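Local coordinates for protein Bse634I restriction endonuclease (Geobacillus stearothermophilus, PDB 1KNV) that cleaves double-stranded DNA as a restriction endonuclease of the PD-(D/E)XK nuclease superfamily, probably with the help of bound metal ions, at residues 98-104 against 146-152; 84-88 against 174-178; 120-126 against 223-227. All blocks are in the same frame, centred on the assembly; numbering follows the deposited sequence. Where two conformers were deposited one is given.

Contact 1 of 3, residues 98-104 against 146-152; sequences DYLIIKM and DLLIIRQ
Arg151 and Tyr99 meet because their first torsions differ: in the arginine a chi1 of -172° swings CG to the far side from the backbone N and the chain stays extended to NE, while the tyrosine has CG beside the backbone N (chi1 -71°), which tips its ring across the neighbouring strand. Arg151 CG lies over one ring face, 3.8 Å from the Tyr99 centroid, a CH-pi contact, and the guanidinium plane is turned 23° from the ring. Were Tyr99 an alanine, the aliphatic part of Arg151 would probably lose its flat partner and the guanidinium be freer to swing.

The pair belongs to strands 99-103 and 147-151, which run antiparallel in the beta-sheet of the PD-(D/E)XK nuclease core. Ile150 N to Leu100 O is short and nearly straight (2.8 Å), whereas Met104 N reaches Asp146 O at 3.0 Å from above the carbonyl plane. On the face of Tyr99, Ile101 CG2 touches Leu147 CD1 at 3.7 Å; on the other, Ile102 CD1 meets Ile150 CD1 at 3.7 Å. Past the strand end, Met104 CG packs on Leu148 CG. Asp146, a calcium-binding residue of this enzyme though no ion is bound here, has OD2 hydrogen-bonded to Leu197 N, and it forms a classic beta bulge with Leu147 opposite Val195. Lys103 NZ lies 4.2 Å from Asp146 OD1, beyond salt-bridge range, and donates to Met104 O.

Strand 147-151 is flanked by 99-103 and 191-198; helices 68-93 and 281-291 cover the face of Ile101, and Ile182 packs against Ile102 and Ile150 on the other.

Contact 2 of 3, residues 84-88 against 174-178; sequences AIQSW and VALTL
Trp88 supplies the broadest surface of this apolar contact. Its CG stands anti to the backbone N (chi1 173°), carrying the indole across to 174-178, where the six-membered ring meets two aliphatic branches. Val174 CG1 comes to 3.5 Å from Trp88 CZ3 and almost as near to CH2, approaching obliquely, and Leu178 CD1 reaches the same CZ3 at 4.2 Å. A second apolar group is built from small side chains: Ala84 CB and Ala175 CB face each other at 4.1 Å, and with so little bulk between them the two backbones come together, their CA atoms 5.9 Å apart. Ile85 CD1 closes on Ala175 CB at 4.0 Å, while Leu176 CD2 packs on Ala84 CB at 4.1 Å, so that the alanine pair has a longer branched chain from each segment beside it.

No polar bond joins the two segments; those present lie within the helix, as Trp88 N to Ala84 O, or lead outside. Trp88 NE1 donates to the carbonyl oxygen of Leu162, which probably helps fix the rotation of the indole.

The contact packs helix 68-93 against the end region of helix 169-176. Strand 99-103 touches both segments, Lys103 against Ala84 and Ile102 against Leu178, and helix 281-291 meets helix 68-93 at Gln86 and Ser87.

Contact 3 of 3, residues 120-126 against 223-227; sequences TREKLHQ and LKMRY
The helical segments 120-126 and 223-227 cross steeply, their short axes at 111° and 11.1 Å apart at closest approach, with Lys123 and Arg226 nearest in the backbone. This is helix-helix packing at a subunit interface of the tetrameric endonuclease, away from the calcium site.

The side chains of Lys123 and Arg226 run antiparallel past one another. The lysine lays its chain over Tyr227, CE sitting 3.7 Å from the ring centroid as a CH-pi contact; a bend at chi4 (-52°) leaves NZ farther above the same face, at 5.0 Å, in a cation-pi contact. Arg226, folded at chi2 and chi3, turns its guanidinium back so that Lys123 CB covers one face and NH1 donates to Lys123 O at 3.1 Å, from above the carbonyl plane. Leu124 CD2 and Leu223 CD2 touch at 3.7 Å, their side chains nearly perpendicular.

From the second subunit, Trp228 O accepts from Gln126 NE2, and Arg226 NE of that copy donates to Arg226 O here. Trp188 stacks on the Tyr227 ring. Tyr227 OH donates to Thr120 OG1 at 2.7 Å, and OG1 is also hydrogen-bonded to Asp117 OD2; a water accepts from Lys123 NZ at 3.1 Å and donates to Arg226 O at 2.9 Å.

Contacts 1 and 2 lie in the buried core, their centres about 10 Å apart, and share a neighbourhood: helix 68-93 leads into strand 99-103, and Ile101 CG2 packs on Ser87 CB at 3.5 Å. Contact 1, nested along the chain inside the loop that contact 2 closes, is held by backbone hydrogen bonds and carries Asp146 of the calcium site; contact 2 joins a helix to a helix end and the residues after it by apolar side chains. Contact 3, about 21 Å from contact 1 and about 29 Å from contact 2 between centres, touches neither. Only partly buried, it relies on charged and hydroxyl-bearing side chains and a bridging water, and it alone meets other subunits.

Contact 1 of 3, residues 98-104 against 146-152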
loop_
_atom_site.group_PDB
_atom_site.type_symbol
_atom_site.label_atom_id
_atom_site.label_comp_id
_atom_site.label_asym_id
_atom_site.label_seq_id
_atom_site.Cartn_x
_atom_site.Cartn_y
_atom_site.Cartn_z
ATOM N N ASP B 98 30.618 -16.446 1.671
ATOM C CA ASP B 98 29.536 -15.815 2.421
ATOM C C ASP B 98 28.196 -16.475 2.178
ATOM O O ASP B 98 27.201 -16.076 2.765
ATOM C CB ASP B 98 29.416 -14.347 2.055
ATOM C CG ASP B 98 30.723 -13.617 2.172
ATOM O OD1 ASP B 98 31.433 -13.808 3.190
ATOM O OD2 ASP B 98 31.040 -12.843 1.243
ATOM N N TYR B 99 28.183 -17.489 1.319
ATOM C CA TYR B 99 26.956 -18.190 0.961
ATOM C C TYR B 99 26.804 -19.601 1.518
ATOM O O TYR B 99 27.776 -20.315 1.746
ATOM C CB TYR B 99 26.841 -18.269 -0.562
ATOM C CG TYR B 99 26.543 -16.956 -1.239
ATOM C CD1 TYR B 99 25.237 -16.607 -1.580
ATOM C CD2 TYR B 99 27.566 -16.059 -1.539
ATOM C CE1 TYR B 99 24.959 -15.399 -2.206
ATOM C CE2 TYR B 99 27.299 -14.849 -2.164
ATOM C CZ TYR B 99 25.995 -14.527 -2.496
ATOM O OH TYR B 99 25.726 -13.343 -3.128
ATOM N N LEU B 100 25.553 -19.979 1.732
ATOM C CA LEU B 100 25.189 -21.303 2.196
ATOM C C LEU B 100 24.037 -21.710 1.297
ATOM O O LEU B 100 23.062 -20.972 1.148
ATOM C CB LEU B 100 24.713 -21.301 3.660
ATOM C CG LEU B 100 25.738 -21.175 4.796
ATOM C CD1 LEU B 100 25.052 -21.392 6.153
ATOM C CD2 LEU B 100 26.841 -22.205 4.599
ATOM N N ILE B 101 24.179 -22.866 0.665
ATOM C CA ILE B 101 23.146 -23.412 -0.204
ATOM C C ILE B 101 22.712 -24.672 0.548
ATOM O O ILE B 101 23.380 -25.699 0.500
ATOM C CB ILE B 101 23.732 -23.736 -1.583
ATOM C CG1 ILE B 101 24.361 -22.468 -2.156
ATOM C CG2 ILE B 101 22.657 -24.259 -2.502
ATOM C CD1 ILE B 101 25.268 -22.702 -3.307
ATOM N N ILE B 102 21.593 -24.567 1.256
ATOM C CA ILE B 102 21.091 -25.651 2.090
ATOM C C ILE B 102 19.931 -26.479 1.567
ATOM O O ILE B 102 18.928 -25.947 1.095
ATOM C CB ILE B 102 20.665 -25.099 3.454
ATOM C CG1 ILE B 102 21.823 -24.316 4.068
ATOM C CG2 ILE B 102 20.203 -26.231 4.351
ATOM C CD1 ILE B 102 21.429 -23.533 5.299
ATOM N N LYS B 103 20.064 -27.795 1.694
ATOM C CA LYS B 103 19.024 -28.711 1.260
ATOM C C LYS B 103 18.011 -28.815 2.395
ATOM O O LYS B 103 18.333 -29.302 3.471
ATOM C CB LYS B 103 19.625 -30.083 0.965
ATOM C CG LYS B 103 18.938 -30.796 -0.179
ATOM C CD LYS B 103 17.511 -31.055 0.162
ATOM C CE LYS B 103 16.672 -31.318 -1.061
ATOM N NZ LYS B 103 15.264 -31.451 -0.608
ATOM N N MET B 104 16.788 -28.362 2.153
ATOM C CA MET B 104 15.759 -28.387 3.178
ATOM C C MET B 104 14.808 -29.571 3.107
ATOM O O MET B 104 14.436 -30.015 2.022
ATOM C CB MET B 104 14.935 -27.100 3.121
ATOM C CG MET B 104 15.721 -25.832 3.368
ATOM S SD MET B 104 16.451 -25.803 5.004
ATOM C CE MET B 104 15.008 -25.858 6.004
ATOM N N ASP B 146 12.703 -26.511 -1.456
ATOM C CA ASP B 146 13.612 -27.642 -1.329
ATOM C C ASP B 146 15.057 -27.191 -1.189
ATOM O O ASP B 146 15.900 -27.913 -0.643
ATOM C CB ASP B 146 13.474 -28.561 -2.541
ATOM C CG ASP B 146 12.070 -29.129 -2.676
ATOM O OD1 ASP B 146 11.561 -29.724 -1.694
ATOM O OD2 ASP B 146 11.472 -28.975 -3.757
ATOM N N LEU B 147 15.342 -25.990 -1.655
ATOM C CA LEU B 147 16.699 -25.482 -1.596
ATOM C C LEU B 147 16.696 -24.002 -1.221
ATOM O O LEU B 147 15.912 -23.210 -1.754
ATOM C CB LEU B 147 17.324 -25.664 -2.972
ATOM C CG LEU B 147 18.779 -25.403 -3.284
ATOM C CD1 LEU B 147 19.553 -26.325 -2.393
ATOM C CD2 LEU B 147 19.070 -25.652 -4.766
ATOM N N LEU B 148 17.551 -23.637 -0.270
ATOM C CA LEU B 148 17.686 -22.252 0.178
ATOM C C LEU B 148 19.086 -21.677 -0.080
ATOM O O LEU B 148 20.093 -22.331 0.215
ATOM C CB LEU B 148 17.468 -22.132 1.679
ATOM C CG LEU B 148 16.116 -22.250 2.320
ATOM C CD1 LEU B 148 16.252 -21.877 3.797
ATOM C CD2 LEU B 148 15.193 -21.328 1.580
ATOM N N ILE B 149 19.150 -20.479 -0.637
ATOM C CA ILE B 149 20.425 -19.819 -0.862
ATOM C C ILE B 149 20.442 -18.679 0.141
ATOM O O ILE B 149 19.576 -17.804 0.114
ATOM C CB ILE B 149 20.554 -19.304 -2.307
ATOM C CG1 ILE B 149 20.669 -20.489 -3.301
ATOM C CG2 ILE B 149 21.815 -18.449 -2.423
ATOM C CD1 ILE B 149 19.471 -21.404 -3.338
ATOM N N ILE B 150 21.362 -18.779 1.084
ATOM C CA ILE B 150 21.500 -17.811 2.162
ATOM C C ILE B 150 22.831 -17.080 2.068
ATOM O O ILE B 150 23.830 -17.658 1.652
ATOM C CB ILE B 150 21.448 -18.529 3.534
ATOM C CG1 ILE B 150 20.066 -19.146 3.741
ATOM C CG2 ILE B 150 21.796 -17.581 4.654
ATOM C CD1 ILE B 150 20.023 -20.138 4.841
ATOM N N ARG B 151 22.836 -15.802 2.397
ATOM C CA ARG B 151 24.067 -15.038 2.352
ATOM C C ARG B 151 24.254 -14.289 3.669
ATOM O O ARG B 151 23.579 -13.294 3.936
ATOM C CB ARG B 151 24.058 -14.039 1.193
ATOM C CG ARG B 151 25.404 -13.355 1.008
ATOM C CD ARG B 151 25.316 -12.225 0.026
ATOM N NE ARG B 151 26.631 -11.634 -0.169
ATOM C CZ ARG B 151 26.886 -10.727 -1.095
ATOM N NH1 ARG B 151 25.910 -10.304 -1.910
ATOM N NH2 ARG B 151 28.119 -10.254 -1.226
ATOM N N GLN B 152 25.158 -14.790 4.502
ATOM C CA GLN B 152 25.447 -14.187 5.798
ATOM C C GLN B 152 26.800 -14.743 6.240
ATOM O O GLN B 152 26.893 -15.851 6.760
ATOM C CB GLN B 152 24.344 -14.549 6.808
ATOM C CG GLN B 152 24.392 -13.742 8.104
ATOM C CD GLN B 152 23.191 -13.997 8.993
ATOM O OE1 GLN B 152 23.327 -14.378 10.155
ATOM N NE2 GLN B 152 22.005 -13.787 8.449
#

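Contact 2 of 3, residues 84-88 against 174-178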
loop_
_atom_site.group_PDB
_atom_site.type_symbol
_atom_site.label_atom_id
_atom_site.label_comp_id
_atom_site.label_asym_id
_atom_site.label_seq_id
_atom_site.Cartn_x
_atom_site.Cartn_y
_atom_site.Cartn_z
ATOM N N ALA B 84 21.995 -31.864 -2.560
ATOM C CA ALA B 84 22.715 -31.382 -1.392
ATOM C C ALA B 84 24.232 -31.448 -1.549
ATOM O O ALA B 84 24.928 -30.485 -1.239
ATOM C CB ALA B 84 22.285 -32.167 -0.159
ATOM N N ILE B 85 24.748 -32.580 -2.018
ATOM C CA ILE B 85 26.194 -32.747 -2.190
ATOM C C ILE B 85 26.749 -31.796 -3.248
ATOM O O ILE B 85 27.775 -31.144 -3.042
ATOM C CB ILE B 85 26.539 -34.206 -2.602
ATOM C CG1 ILE B 85 26.150 -35.166 -1.480
ATOM C CG2 ILE B 85 28.031 -34.335 -2.927
ATOM C CD1 ILE B 85 26.847 -34.892 -0.182
ATOM N N GLN B 86 26.067 -31.723 -4.384
ATOM C CA GLN B 86 26.519 -30.860 -5.454
ATOM C C GLN B 86 26.571 -29.432 -4.934
ATOM O O GLN B 86 27.574 -28.743 -5.106
ATOM C CB GLN B 86 25.578 -30.971 -6.662
ATOM C CG GLN B 86 26.113 -30.320 -7.942
ATOM C CD GLN B 86 27.349 -31.017 -8.532
ATOM O OE1 GLN B 86 27.995 -30.479 -9.428
ATOM N NE2 GLN B 86 27.671 -32.209 -8.036
ATOM N N SER B 87 25.501 -28.990 -4.279
ATOM C CA SER B 87 25.441 -27.628 -3.736
ATOM C C SER B 87 26.571 -27.353 -2.764
ATOM O O SER B 87 27.154 -26.267 -2.770
ATOM C CB SER B 87 24.108 -27.384 -3.029
ATOM O OG SER B 87 23.040 -27.468 -3.949
ATOM N N TRP B 88 26.869 -28.336 -1.919
ATOM C CA TRP B 88 27.936 -28.196 -0.935
ATOM C C TRP B 88 29.277 -27.991 -1.644
ATOM O O TRP B 88 30.053 -27.122 -1.254
ATOM C CB TRP B 88 27.983 -29.428 -0.019
ATOM C CG TRP B 88 29.156 -29.468 0.922
ATOM C CD1 TRP B 88 30.479 -29.587 0.588
ATOM C CD2 TRP B 88 29.111 -29.417 2.349
ATOM N NE1 TRP B 88 31.259 -29.612 1.717
ATOM C CE2 TRP B 88 30.447 -29.510 2.811
ATOM C CE3 TRP B 88 28.075 -29.302 3.281
ATOM C CZ2 TRP B 88 30.767 -29.493 4.170
ATOM C CZ3 TRP B 88 28.398 -29.286 4.633
ATOM C CH2 TRP B 88 29.734 -29.380 5.064
ATOM N N VAL B 174 25.754 -34.666 7.314
ATOM C CA VAL B 174 26.078 -33.257 7.480
ATOM C C VAL B 174 25.409 -32.397 6.406
ATOM O O VAL B 174 24.945 -31.287 6.681
ATOM C CB VAL B 174 27.603 -33.041 7.433
ATOM C CG1 VAL B 174 27.930 -31.571 7.267
ATOM C CG2 VAL B 174 28.222 -33.548 8.711
ATOM N N ALA B 175 25.357 -32.914 5.182
ATOM C CA ALA B 175 24.751 -32.183 4.076
ATOM C C ALA B 175 23.231 -32.088 4.214
ATOM O O ALA B 175 22.616 -31.134 3.741
ATOM C CB ALA B 175 25.114 -32.854 2.751
ATOM N N LEU B 176 22.631 -33.069 4.879
ATOM C CA LEU B 176 21.183 -33.098 5.041
ATOM C C LEU B 176 20.648 -32.479 6.332
ATOM O O LEU B 176 19.431 -32.406 6.519
ATOM C CB LEU B 176 20.678 -34.543 4.923
ATOM C CG LEU B 176 20.878 -35.251 3.574
ATOM C CD1 LEU B 176 20.374 -36.686 3.665
ATOM C CD2 LEU B 176 20.133 -34.490 2.471
ATOM N N THR B 177 21.539 -32.038 7.217
ATOM C CA THR B 177 21.119 -31.433 8.484
ATOM C C THR B 177 21.795 -30.094 8.675
ATOM O O THR B 177 21.915 -29.610 9.792
ATOM C CB THR B 177 21.488 -32.314 9.697
ATOM O OG1 THR B 177 22.912 -32.491 9.749
ATOM C CG2 THR B 177 20.805 -33.673 9.604
ATOM N N LEU B 178 22.234 -29.496 7.576
ATOM C CA LEU B 178 22.917 -28.212 7.618
ATOM C C LEU B 178 22.016 -27.115 8.195
ATOM O O LEU B 178 22.472 -26.232 8.909
ATOM C CB LEU B 178 23.374 -27.857 6.201
ATOM C CG LEU B 178 24.396 -26.754 5.949
ATOM C CD1 LEU B 178 25.662 -26.972 6.771
ATOM C CD2 LEU B 178 24.714 -26.760 4.469
#

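Contact 3 of 3, residues 120-126 against 223-227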
loop_
_atom_site.group_PDB
_atom_site.type_symbol
_atom_site.label_atom_id
_atom_site.label_comp_id
_atom_site.label_asym_id
_atom_site.label_seq_id
_atom_site.Cartn_x
_atom_site.Cartn_y
_atom_site.Cartn_z
ATOM N N THR B 120 12.690 -11.517 13.785
ATOM C CA THR B 120 11.900 -11.810 12.600
ATOM C C THR B 120 10.748 -12.781 12.885
ATOM O O THR B 120 9.626 -12.552 12.440
ATOM C CB THR B 120 12.795 -12.383 11.493
ATOM O OG1 THR B 120 13.773 -11.397 11.124
ATOM C CG2 THR B 120 11.953 -12.779 10.280
ATOM N N ARG B 121 11.019 -13.856 13.627
ATOM C CA ARG B 121 9.978 -14.834 13.965
ATOM C C ARG B 121 8.826 -14.226 14.783
ATOM O O ARG B 121 7.665 -14.586 14.606
ATOM C CB ARG B 121 10.598 -16.028 14.703
ATOM C CG ARG B 121 11.615 -16.790 13.856
ATOM C CD ARG B 121 11.737 -18.231 14.300
ATOM N NE ARG B 121 10.497 -18.974 14.079
ATOM C CZ ARG B 121 10.185 -20.110 14.698
ATOM N NH1 ARG B 121 11.023 -20.644 15.582
ATOM N NH2 ARG B 121 9.027 -20.713 14.440
ATOM N N GLU B 122 9.147 -13.296 15.677
ATOM C CA GLU B 122 8.122 -12.632 16.475
ATOM C C GLU B 122 7.188 -11.823 15.555
ATOM O O GLU B 122 5.974 -11.784 15.768
ATOM C CB GLU B 122 8.784 -11.710 17.507
ATOM C CG GLU B 122 8.834 -12.274 18.919
ATOM C CD GLU B 122 9.919 -11.629 19.781
ATOM O OE1 GLU B 122 10.158 -10.401 19.653
ATOM O OE2 GLU B 122 10.526 -12.358 20.602
ATOM N N LYS B 123 7.748 -11.178 14.534
ATOM C CA LYS B 123 6.922 -10.397 13.619
ATOM C C LYS B 123 5.969 -11.308 12.852
ATOM O O LYS B 123 4.817 -10.959 12.615
ATOM C CB LYS B 123 7.789 -9.604 12.637
ATOM C CG LYS B 123 8.717 -8.580 13.293
ATOM C CD LYS B 123 9.209 -7.573 12.276
ATOM C CE LYS B 123 10.325 -6.728 12.836
ATOM N NZ LYS B 123 9.927 -6.143 14.127
ATOM N N LEU B 124 6.449 -12.482 12.469
ATOM C CA LEU B 124 5.621 -13.419 11.741
ATOM C C LEU B 124 4.586 -14.027 12.682
ATOM O O LEU B 124 3.457 -14.298 12.277
ATOM C CB LEU B 124 6.486 -14.517 11.118
ATOM C CG LEU B 124 7.505 -14.049 10.072
ATOM C CD1 LEU B 124 8.290 -15.237 9.547
ATOM C CD2 LEU B 124 6.786 -13.341 8.932
ATOM N N HIS B 125 4.971 -14.251 13.936
ATOM C CA HIS B 125 4.043 -14.819 14.910
ATOM C C HIS B 125 2.963 -13.811 15.220
ATOM O O HIS B 125 1.809 -14.164 15.436
ATOM C CB HIS B 125 4.778 -15.211 16.187
ATOM C CG HIS B 125 5.608 -16.444 16.031
ATOM N ND1 HIS B 125 6.831 -16.605 16.648
ATOM C CD2 HIS B 125 5.392 -17.574 15.318
ATOM C CE1 HIS B 125 7.335 -17.783 16.316
ATOM N NE2 HIS B 125 6.481 -18.390 15.509
ATOM N N GLN B 126 3.337 -12.545 15.232
ATOM C CA GLN B 126 2.369 -11.505 15.490
ATOM C C GLN B 126 1.383 -11.460 14.299
ATOM O O GLN B 126 0.173 -11.276 14.488
ATOM C CB GLN B 126 3.114 -10.189 15.678
ATOM C CG GLN B 126 2.259 -9.007 15.994
ATOM C CD GLN B 126 1.607 -8.448 14.757
ATOM O OE1 GLN B 126 2.167 -8.533 13.661
ATOM N NE2 GLN B 126 0.427 -7.851 14.921
ATOM N N LEU B 223 7.545 -8.826 5.273
ATOM C CA LEU B 223 8.696 -8.481 6.092
ATOM C C LEU B 223 9.351 -7.178 5.638
ATOM O O LEU B 223 9.838 -6.421 6.470
ATOM C CB LEU B 223 9.713 -9.615 6.085
ATOM C CG LEU B 223 9.257 -10.834 6.878
ATOM C CD1 LEU B 223 10.338 -11.901 6.822
ATOM C CD2 LEU B 223 8.968 -10.408 8.331
ATOM N N LYS B 224 9.372 -6.903 4.331
ATOM C CA LYS B 224 9.962 -5.652 3.831
ATOM C C LYS B 224 9.222 -4.441 4.381
ATOM O O LYS B 224 9.847 -3.424 4.646
ATOM C CB LYS B 224 9.935 -5.586 2.307
ATOM C CG LYS B 224 10.830 -6.597 1.638
ATOM C CD LYS B 224 10.690 -6.536 0.125
ATOM C CE LYS B 224 11.140 -5.199 -0.416
ATOM N NZ LYS B 224 10.966 -5.134 -1.894
ATOM N N MET B 225 7.900 -4.540 4.536
ATOM C CA MET B 225 7.103 -3.431 5.068
ATOM C C MET B 225 7.300 -3.284 6.579
ATOM O O MET B 225 7.342 -2.166 7.101
ATOM C CB MET B 225 5.612 -3.604 4.727
ATOM C CG MET B 225 5.279 -3.232 3.274
ATOM S SD MET B 225 3.524 -2.899 2.932
ATOM C CE MET B 225 3.520 -2.820 1.133
ATOM N N ARG B 226 7.403 -4.408 7.285
ATOM C CA ARG B 226 7.658 -4.379 8.718
ATOM C C ARG B 226 8.996 -3.731 9.066
ATOM O O ARG B 226 9.070 -2.895 9.969
ATOM C CB ARG B 226 7.612 -5.792 9.290
ATOM C CG ARG B 226 6.258 -6.480 9.130
ATOM C CD ARG B 226 5.143 -5.791 9.924
ATOM N NE ARG B 226 5.253 -5.984 11.372
ATOM C CZ ARG B 226 4.912 -7.093 12.031
ATOM N NH1 ARG B 226 4.428 -8.149 11.392
ATOM N NH2 ARG B 226 5.043 -7.142 13.345
ATOM N N TYR B 227 10.046 -4.121 8.346
ATOM C CA TYR B 227 11.391 -3.605 8.581
ATOM C C TYR B 227 11.709 -2.355 7.775
ATOM O O TYR B 227 12.769 -1.758 7.942
ATOM C CB TYR B 227 12.438 -4.662 8.226
ATOM C CG TYR B 227 12.616 -5.779 9.233
ATOM C CD1 TYR B 227 12.045 -7.031 9.024
ATOM C CD2 TYR B 227 13.387 -5.588 10.382
ATOM C CE1 TYR B 227 12.239 -8.061 9.932
ATOM C CE2 TYR B 227 13.586 -6.616 11.293
ATOM C CZ TYR B 227 13.012 -7.846 11.062
ATOM O OH TYR B 227 13.222 -8.865 11.959
HETATM O O HOH W 1 8.601 -3.680 12.715
#